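Alpha/beta hydrolase fold protein (Sphaerobacter thermophilus, PDB 3R0V) probably acts as a hydrolase on a substrate not yet identified and binds D-malate in the crystal. Local coordinates at residues A[167-171]-A[172-176]; A[69-72]-A[73-77]; A[160-163]-A[164-167]. All blocks are in the same frame, centred on the assembly; numbering follows the deposited sequence. Where two conformers were deposited one is given.

Contact 1 (A[167-171]-A[172-176])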
loop_
_atom_site.group_PDB
_atom_site.type_symbol
_atom_site.label_atom_id
_atom_site.label_comp_id
_atom_site.label_asym_id
_atom_site.label_seq_id
_atom_site.Cartn_x
_atom_site.Cartn_y
_atom_site.Cartn_z
ATOM N N ALA A 167 18.119 10.326 -3.868
ATOM C CA ALA A 167 18.643 11.652 -3.588
ATOM C C ALA A 167 17.716 12.725 -4.155
ATOM O O ALA A 167 17.529 13.773 -3.546
ATOM C CB ALA A 167 20.065 11.793 -4.135
ATOM N N GLN A 168 17.136 12.463 -5.320
ATOM C CA GLN A 168 16.177 13.389 -5.916
ATOM C C GLN A 168 14.916 13.523 -5.057
ATOM O O GLN A 168 14.407 14.626 -4.865
ATOM C CB GLN A 168 15.809 12.942 -7.331
ATOM C CG GLN A 168 14.918 13.924 -8.061
ATOM C CD GLN A 168 15.542 15.297 -8.165
ATOM O OE1 GLN A 168 16.745 15.429 -8.389
ATOM N NE2 GLN A 168 14.726 16.332 -7.996
HETATM N N MSE A 169 14.419 12.402 -4.533
HETATM C CA MSE A 169 13.259 12.449 -3.627
HETATM C C MSE A 169 13.520 13.353 -2.424
HETATM O O MSE A 169 12.618 14.038 -1.937
HETATM C CB MSE A 169 12.899 11.058 -3.109
HETATM C CG MSE A 169 12.717 9.988 -4.154
HETATM SE SE MSE A 169 12.185 8.333 -3.282
HETATM C CE MSE A 169 10.373 8.882 -2.837
ATOM N N GLN A 170 14.750 13.337 -1.928
ATOM C CA GLN A 170 15.128 14.129 -0.763
ATOM C C GLN A 170 15.000 15.624 -1.033
ATOM O O GLN A 170 14.895 16.429 -0.107
ATOM C CB GLN A 170 16.560 13.792 -0.347
ATOM C CG GLN A 170 16.704 12.386 0.183
ATOM C CD GLN A 170 18.120 11.854 0.103
ATOM O OE1 GLN A 170 19.046 12.558 -0.310
ATOM N NE2 GLN A 170 18.292 10.592 0.478
ATOM N N GLN A 171 15.020 15.988 -2.310
ATOM C CA GLN A 171 14.913 17.384 -2.713
ATOM C C GLN A 171 13.460 17.794 -2.939
ATOM O O GLN A 171 13.167 18.973 -3.118
ATOM C CB GLN A 171 15.726 17.633 -3.989
ATOM C CG GLN A 171 17.216 17.364 -3.846
ATOM C CD GLN A 171 17.897 18.357 -2.930
ATOM O OE1 GLN A 171 17.309 19.369 -2.548
ATOM N NE2 GLN A 171 19.145 18.076 -2.574
ATOM N N ALA A 172 12.554 16.821 -2.932
ATOM C CA ALA A 172 11.153 17.081 -3.255
ATOM C C ALA A 172 10.335 17.498 -2.036
ATOM O O ALA A 172 10.709 17.208 -0.898
ATOM C CB ALA A 172 10.526 15.871 -3.908
ATOM N N PRO A 173 9.209 18.185 -2.274
ATOM C CA PRO A 173 8.309 18.570 -1.182
ATOM C C PRO A 173 7.761 17.381 -0.388
ATOM O O PRO A 173 7.360 17.575 0.754
ATOM C CB PRO A 173 7.170 19.292 -1.913
ATOM C CG PRO A 173 7.811 19.833 -3.155
ATOM C CD PRO A 173 8.803 18.779 -3.563
HETATM N N MSE A 174 7.755 16.185 -0.974
HETATM C CA MSE A 174 7.266 14.975 -0.302
HETATM C C MSE A 174 8.105 14.545 0.906
HETATM O O MSE A 174 7.617 13.846 1.805
HETATM C CB MSE A 174 7.243 13.810 -1.299
HETATM C CG MSE A 174 8.592 13.593 -2.015
HETATM SE SE MSE A 174 8.785 11.880 -2.941
HETATM C CE MSE A 174 6.911 11.370 -2.987
ATOM N N TRP A 175 9.374 14.941 0.922
ATOM C CA TRP A 175 10.323 14.335 1.849
ATOM C C TRP A 175 10.018 14.582 3.334
ATOM O O TRP A 175 10.034 13.637 4.118
ATOM C CB TRP A 175 11.760 14.718 1.492
ATOM C CG TRP A 175 12.800 13.899 2.207
ATOM C CD1 TRP A 175 13.484 14.247 3.334
ATOM C CD2 TRP A 175 13.277 12.601 1.830
ATOM N NE1 TRP A 175 14.368 13.253 3.677
ATOM C CE2 TRP A 175 14.258 12.228 2.773
ATOM C CE3 TRP A 175 12.983 11.725 0.780
ATOM C CZ2 TRP A 175 14.942 11.012 2.706
ATOM C CZ3 TRP A 175 13.668 10.505 0.714
ATOM C CH2 TRP A 175 14.648 10.174 1.671
ATOM N N PRO A 176 9.737 15.838 3.736
ATOM C CA PRO A 176 9.437 16.030 5.164
ATOM C C PRO A 176 8.250 15.191 5.659
ATOM O O PRO A 176 8.302 14.689 6.788
ATOM C CB PRO A 176 9.119 17.526 5.260
ATOM C CG PRO A 176 9.848 18.141 4.109
ATOM C CD PRO A 176 9.797 17.118 3.003
HETATM O O HOH W 1 12.620 18.100 0.625
#
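Q170 lays the aliphatic part of its side chain over one face of the W175 indole. Its CG stands 3.3 Å from the centroid of the six-membered ring of W175 and 11° off the ring normal, a CH-pi contact. Beyond CG the Q170 chain is extended and runs alongside the indole, with the amide turned 74° from the ring plane. M169 adds its CB, 3.9 Å from W175 CZ3. Further out, the selenomethionine M169 bends at its last torsion and brings CE to 3.4 Å from SE of M174, also a selenomethionine; the two side chains meet at a slant. The chain leaves helix 163-170, makes a type I beta turn from A172 to W175 and enters helix 175-180, a turn linking two helices on the surface of the alpha/beta hydrolase fold. A172 N donates to M169 O (3.0 Å), and W175 N closes the turn on A172 O. One water donates to both Q170 O and A172 O, at 2.9 and 2.6 Å, linking Q170 to the turn. The indole CG lies anti to the backbone N of W175 (chi1 -167°), which directs the ring back over Q170. With an alanine here, Q170 CG would probably lose the indole face it lies over, and a gap is likely to open toward V151 and T152 of helix 147-158. That helix also meets M169 through M155, a residue of the D-malate pocket, while weak hydrogen bonds tie Q170 NE2 to T152 OG1 and W175 NE1 to E179 OE2.

Contact 2 (A[69-72]-A[73-77])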
loop_
_atom_site.group_PDB
_atom_site.type_symbol
_atom_site.label_atom_id
_atom_site.label_comp_id
_atom_site.label_asym_id
_atom_site.label_seq_id
_atom_site.Cartn_x
_atom_site.Cartn_y
_atom_site.Cartn_z
ATOM N N TYR A 69 2.460 -3.084 18.119
ATOM C CA TYR A 69 2.091 -3.258 16.733
ATOM C C TYR A 69 1.848 -4.734 16.433
ATOM O O TYR A 69 2.549 -5.608 16.944
ATOM C CB TYR A 69 3.175 -2.716 15.791
ATOM C CG TYR A 69 2.745 -2.912 14.357
ATOM C CD1 TYR A 69 1.878 -2.018 13.746
ATOM C CD2 TYR A 69 3.159 -4.023 13.646
ATOM C CE1 TYR A 69 1.445 -2.224 12.453
ATOM C CE2 TYR A 69 2.735 -4.248 12.362
ATOM C CZ TYR A 69 1.888 -3.342 11.769
ATOM O OH TYR A 69 1.469 -3.590 10.493
ATOM N N ALA A 70 0.848 -5.006 15.601
ATOM C CA ALA A 70 0.678 -6.309 14.974
ATOM C C ALA A 70 0.005 -6.062 13.639
ATOM O O ALA A 70 -0.805 -5.140 13.515
ATOM C CB ALA A 70 -0.183 -7.235 15.839
ATOM N N VAL A 71 0.345 -6.874 12.640
ATOM C CA VAL A 71 -0.301 -6.765 11.339
ATOM C C VAL A 71 -1.822 -6.892 11.496
ATOM O O VAL A 71 -2.576 -6.184 10.827
ATOM C CB VAL A 71 0.252 -7.796 10.323
ATOM C CG1 VAL A 71 -0.459 -7.683 8.980
ATOM C CG2 VAL A 71 1.759 -7.614 10.144
ATOM N N GLU A 72 -2.273 -7.764 12.398
ATOM C CA GLU A 72 -3.706 -7.936 12.628
ATOM C C GLU A 72 -4.391 -6.622 13.010
ATOM O O GLU A 72 -5.557 -6.404 12.667
ATOM C CB GLU A 72 -3.954 -9.007 13.692
ATOM C CG GLU A 72 -5.402 -9.483 13.764
ATOM C CD GLU A 72 -5.753 -10.438 12.634
ATOM O OE1 GLU A 72 -4.833 -11.057 12.045
ATOM O OE2 GLU A 72 -6.959 -10.576 12.337
ATOM N N ARG A 73 -3.679 -5.744 13.714
ATOM C CA ARG A 73 -4.273 -4.458 14.069
ATOM C C ARG A 73 -4.559 -3.630 12.817
ATOM O O ARG A 73 -5.579 -2.946 12.768
ATOM C CB ARG A 73 -3.402 -3.650 15.040
ATOM C CG ARG A 73 -3.073 -4.353 16.350
ATOM C CD ARG A 73 -4.314 -4.533 17.241
ATOM N NE ARG A 73 -5.012 -5.778 16.945
ATOM C CZ ARG A 73 -4.587 -6.979 17.322
ATOM N NH1 ARG A 73 -5.299 -8.058 17.017
ATOM N NH2 ARG A 73 -3.451 -7.108 18.004
ATOM N N GLU A 74 -3.669 -3.666 11.823
ATOM C CA GLU A 74 -3.927 -2.904 10.597
ATOM C C GLU A 74 -5.024 -3.522 9.724
ATOM O O GLU A 74 -5.737 -2.801 9.020
ATOM C CB GLU A 74 -2.645 -2.677 9.792
ATOM C CG GLU A 74 -1.618 -1.864 10.575
ATOM C CD GLU A 74 -0.715 -1.044 9.671
ATOM O OE1 GLU A 74 0.380 -1.520 9.308
ATOM O OE2 GLU A 74 -1.108 0.076 9.299
ATOM N N ILE A 75 -5.171 -4.840 9.776
ATOM C CA ILE A 75 -6.318 -5.480 9.131
ATOM C C ILE A 75 -7.601 -5.001 9.823
ATOM O O ILE A 75 -8.583 -4.666 9.153
ATOM C CB ILE A 75 -6.189 -7.006 9.171
ATOM C CG1 ILE A 75 -4.986 -7.437 8.327
ATOM C CG2 ILE A 75 -7.472 -7.684 8.669
ATOM C CD1 ILE A 75 -4.666 -8.934 8.440
ATOM N N GLU A 76 -7.586 -4.925 11.154
ATOM C CA GLU A 76 -8.735 -4.424 11.896
ATOM C C GLU A 76 -9.002 -2.950 11.579
ATOM O O GLU A 76 -10.164 -2.522 11.515
ATOM C CB GLU A 76 -8.526 -4.647 13.395
ATOM C CG GLU A 76 -8.546 -6.128 13.769
ATOM C CD GLU A 76 -7.942 -6.428 15.139
ATOM O OE1 GLU A 76 -7.590 -5.491 15.887
ATOM O OE2 GLU A 76 -7.827 -7.625 15.469
ATOM N N ASP A 77 -7.942 -2.170 11.368
ATOM C CA ASP A 77 -8.133 -0.773 10.971
ATOM C C ASP A 77 -8.882 -0.708 9.638
ATOM O O ASP A 77 -9.835 0.058 9.478
ATOM C CB ASP A 77 -6.801 -0.017 10.837
ATOM C CG ASP A 77 -6.029 0.094 12.149
ATOM O OD1 ASP A 77 -6.632 0.016 13.235
ATOM O OD2 ASP A 77 -4.797 0.284 12.081
HETATM O O HOH W 2 -8.868 -9.454 13.668
#
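A70 O accepts a hydrogen bond from R73 N at 2.9 Å as the chain turns into helix 71-84, and the helical ladder follows with I75 N to V71 O and E76 N to E72 O (2.9 Å). Before the helix, Y69 reaches forward to E74: its OH donates to E74 OE1 at 2.6 Å, using the anti lone pair of that oxygen. This bond ties the residue ahead of the helix to its N-terminal turn. The carboxylate sits at the edge of the tyrosine ring, near its plane, yet is turned 74° against it, and CG of E74 lies 3.6 Å from CE1 of Y69. E74 OE1 also takes a salt bridge from R57 NH2, so a phenol and a guanidinium share one oxygen, an arrangement likely to stabilise the negative charge.

On another side of the helix R73, bent at chi2 (-68°) and chi3 (88°), swings its guanidinium to E76 and grips it side-on. NE meets OE1 of E76 at 2.8 Å and NH1 meets OE2 at 3.0 Å, both nearly straight and both in the guanidinium plane. CB of E72 covers one guanidinium face, 3.7 Å from NH1 of R73. The carboxylates of E72 and E76 come close, OE2 to OE2 4.4 Å, but one water donates to both oxygens and probably eases their repulsion. V71 and I75 touch more lightly through CG1 and CD1.

Helix 71-84 precedes strand 89-94 of the central sheet of the alpha/beta hydrolase fold. Around its first turn, V71, E74 and I75 pack on L103 and L100 of helix 96-106. Y69 stacks on Y187 of helix 185-192, which also meets V71 and E74, while E76 touches S9 and S10 in the loop between strands 6-8 and 14-16.

Contact 3 (A[160-163]-A[164-167])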
loop_
_atom_site.group_PDB
_atom_site.type_symbol
_atom_site.label_atom_id
_atom_site.label_comp_id
_atom_site.label_asym_id
_atom_site.label_seq_id
_atom_site.Cartn_x
_atom_site.Cartn_y
_atom_site.Cartn_z
ATOM N N GLY A 160 15.144 -1.359 -3.038
ATOM C CA GLY A 160 16.061 -1.412 -4.171
ATOM C C GLY A 160 16.062 -0.240 -5.139
ATOM O O GLY A 160 16.379 -0.416 -6.315
ATOM N N VAL A 161 15.714 0.951 -4.665
ATOM C CA VAL A 161 15.704 2.137 -5.515
ATOM C C VAL A 161 17.138 2.640 -5.653
ATOM O O VAL A 161 17.869 2.695 -4.665
ATOM C CB VAL A 161 14.836 3.247 -4.902
ATOM C CG1 VAL A 161 14.813 4.472 -5.805
ATOM C CG2 VAL A 161 13.417 2.740 -4.635
ATOM N N PRO A 162 17.570 2.975 -6.879
ATOM C CA PRO A 162 18.944 3.477 -7.048
ATOM C C PRO A 162 19.204 4.789 -6.307
ATOM O O PRO A 162 18.287 5.595 -6.130
ATOM C CB PRO A 162 19.062 3.672 -8.565
ATOM C CG PRO A 162 18.076 2.689 -9.139
ATOM C CD PRO A 162 16.920 2.675 -8.166
ATOM N N PRO A 163 20.451 5.006 -5.861
ATOM C CA PRO A 163 20.786 6.192 -5.057
ATOM C C PRO A 163 20.435 7.531 -5.714
ATOM O O PRO A 163 20.064 8.466 -5.001
ATOM C CB PRO A 163 22.303 6.068 -4.868
ATOM C CG PRO A 163 22.558 4.607 -4.916
ATOM C CD PRO A 163 21.584 4.067 -5.946
ATOM N N ASP A 164 20.554 7.628 -7.037
ATOM C CA ASP A 164 20.225 8.880 -7.712
ATOM C C ASP A 164 18.756 9.271 -7.558
ATOM O O ASP A 164 18.451 10.430 -7.312
ATOM C CB ASP A 164 20.655 8.864 -9.190
ATOM C CG ASP A 164 19.886 7.860 -10.021
ATOM O OD1 ASP A 164 19.371 8.257 -11.087
ATOM O OD2 ASP A 164 19.798 6.679 -9.624
ATOM N N LEU A 165 17.849 8.306 -7.683
ATOM C CA LEU A 165 16.427 8.616 -7.548
ATOM C C LEU A 165 16.090 8.971 -6.109
ATOM O O LEU A 165 15.280 9.861 -5.864
ATOM C CB LEU A 165 15.554 7.468 -8.045
ATOM C CG LEU A 165 15.694 7.131 -9.533
ATOM C CD1 LEU A 165 14.757 5.980 -9.881
ATOM C CD2 LEU A 165 15.421 8.351 -10.415
ATOM N N VAL A 166 16.736 8.299 -5.156
ATOM C CA VAL A 166 16.447 8.569 -3.757
ATOM C C VAL A 166 16.940 9.960 -3.376
ATOM O O VAL A 166 16.259 10.704 -2.673
ATOM C CB VAL A 166 17.035 7.495 -2.828
ATOM C CG1 VAL A 166 16.642 7.769 -1.380
ATOM C CG2 VAL A 166 16.539 6.120 -3.243
ATOM N N ALA A 167 18.119 10.326 -3.868
ATOM C CA ALA A 167 18.643 11.652 -3.588
ATOM C C ALA A 167 17.716 12.725 -4.155
ATOM O O ALA A 167 17.529 13.773 -3.546
ATOM C CB ALA A 167 20.065 11.793 -4.135
#
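V161 sets its CG1 anti to the backbone N (chi1 -179°), while V166 turns CG2 anti to its own carbonyl carbon, beside the backbone N; these two rotations bring the methyls together at 3.5 Å, V161 CG1 against V166 CG2. CB of V161 is also close to the same V166 methyl. From another direction the same CG1 meets the CB of L165 at 3.8 Å, with the V161 and L165 side chains at about a right angle. One valine branch thus packs against two consecutive residues of the first helical turn. The ring of P162 makes a looser contact, its CD 4.3 Å from CD1 of L165.

P162 is the N-cap residue of helix 163-170, and P163 occupies the first helical position, where proline fits well because its missing N-H is not called on by a preceding carbonyl. P162 O receives a hydrogen bond from V166 N at 3.3 Å, with L165 N as a second, weak donor. P163 O takes one from A167 N at 2.9 Å. The D164 side chain leaves OD2 at 3.3 Å from CB of P162. V166 also packs on T152, M155 and T156 of helix 147-158, and V161 is bound through the backbone to M155, a residue of the D-malate pocket; these contacts place the start of helix 163-170 against helix 147-158.

The contact joins two kinds of chemistry: the meeting of V161 with L165 and V166 is apolar and non-directional, whereas the carbonyls of P162 and P163 supply directional bonds, the first i to i+4 hydrogen bonds of the helix.

How the contacts relate
Contacts 1 and 3 lie on the same helix, 163-170, and share A167; contact 3 starts that helix and contact 1 lies where the chain passes from it to helix 175-180. Their centres are 11 Å apart, and W175 CZ3 comes to 4.3 Å from V166 O. Both lie near the ligand: the side chain of V161 is about 5 Å and that of M169 about 6 Å from the bound D-malate. Contact 2 is separate, its centre 29 Å from that of contact 1 and 30 Å from that of contact 3, and it lies on the opposite side of the chain's centre from contact 3. Still, the E74 side chain is about 8 Å from that of the malate-binding S96 and about 11 Å from the ligand.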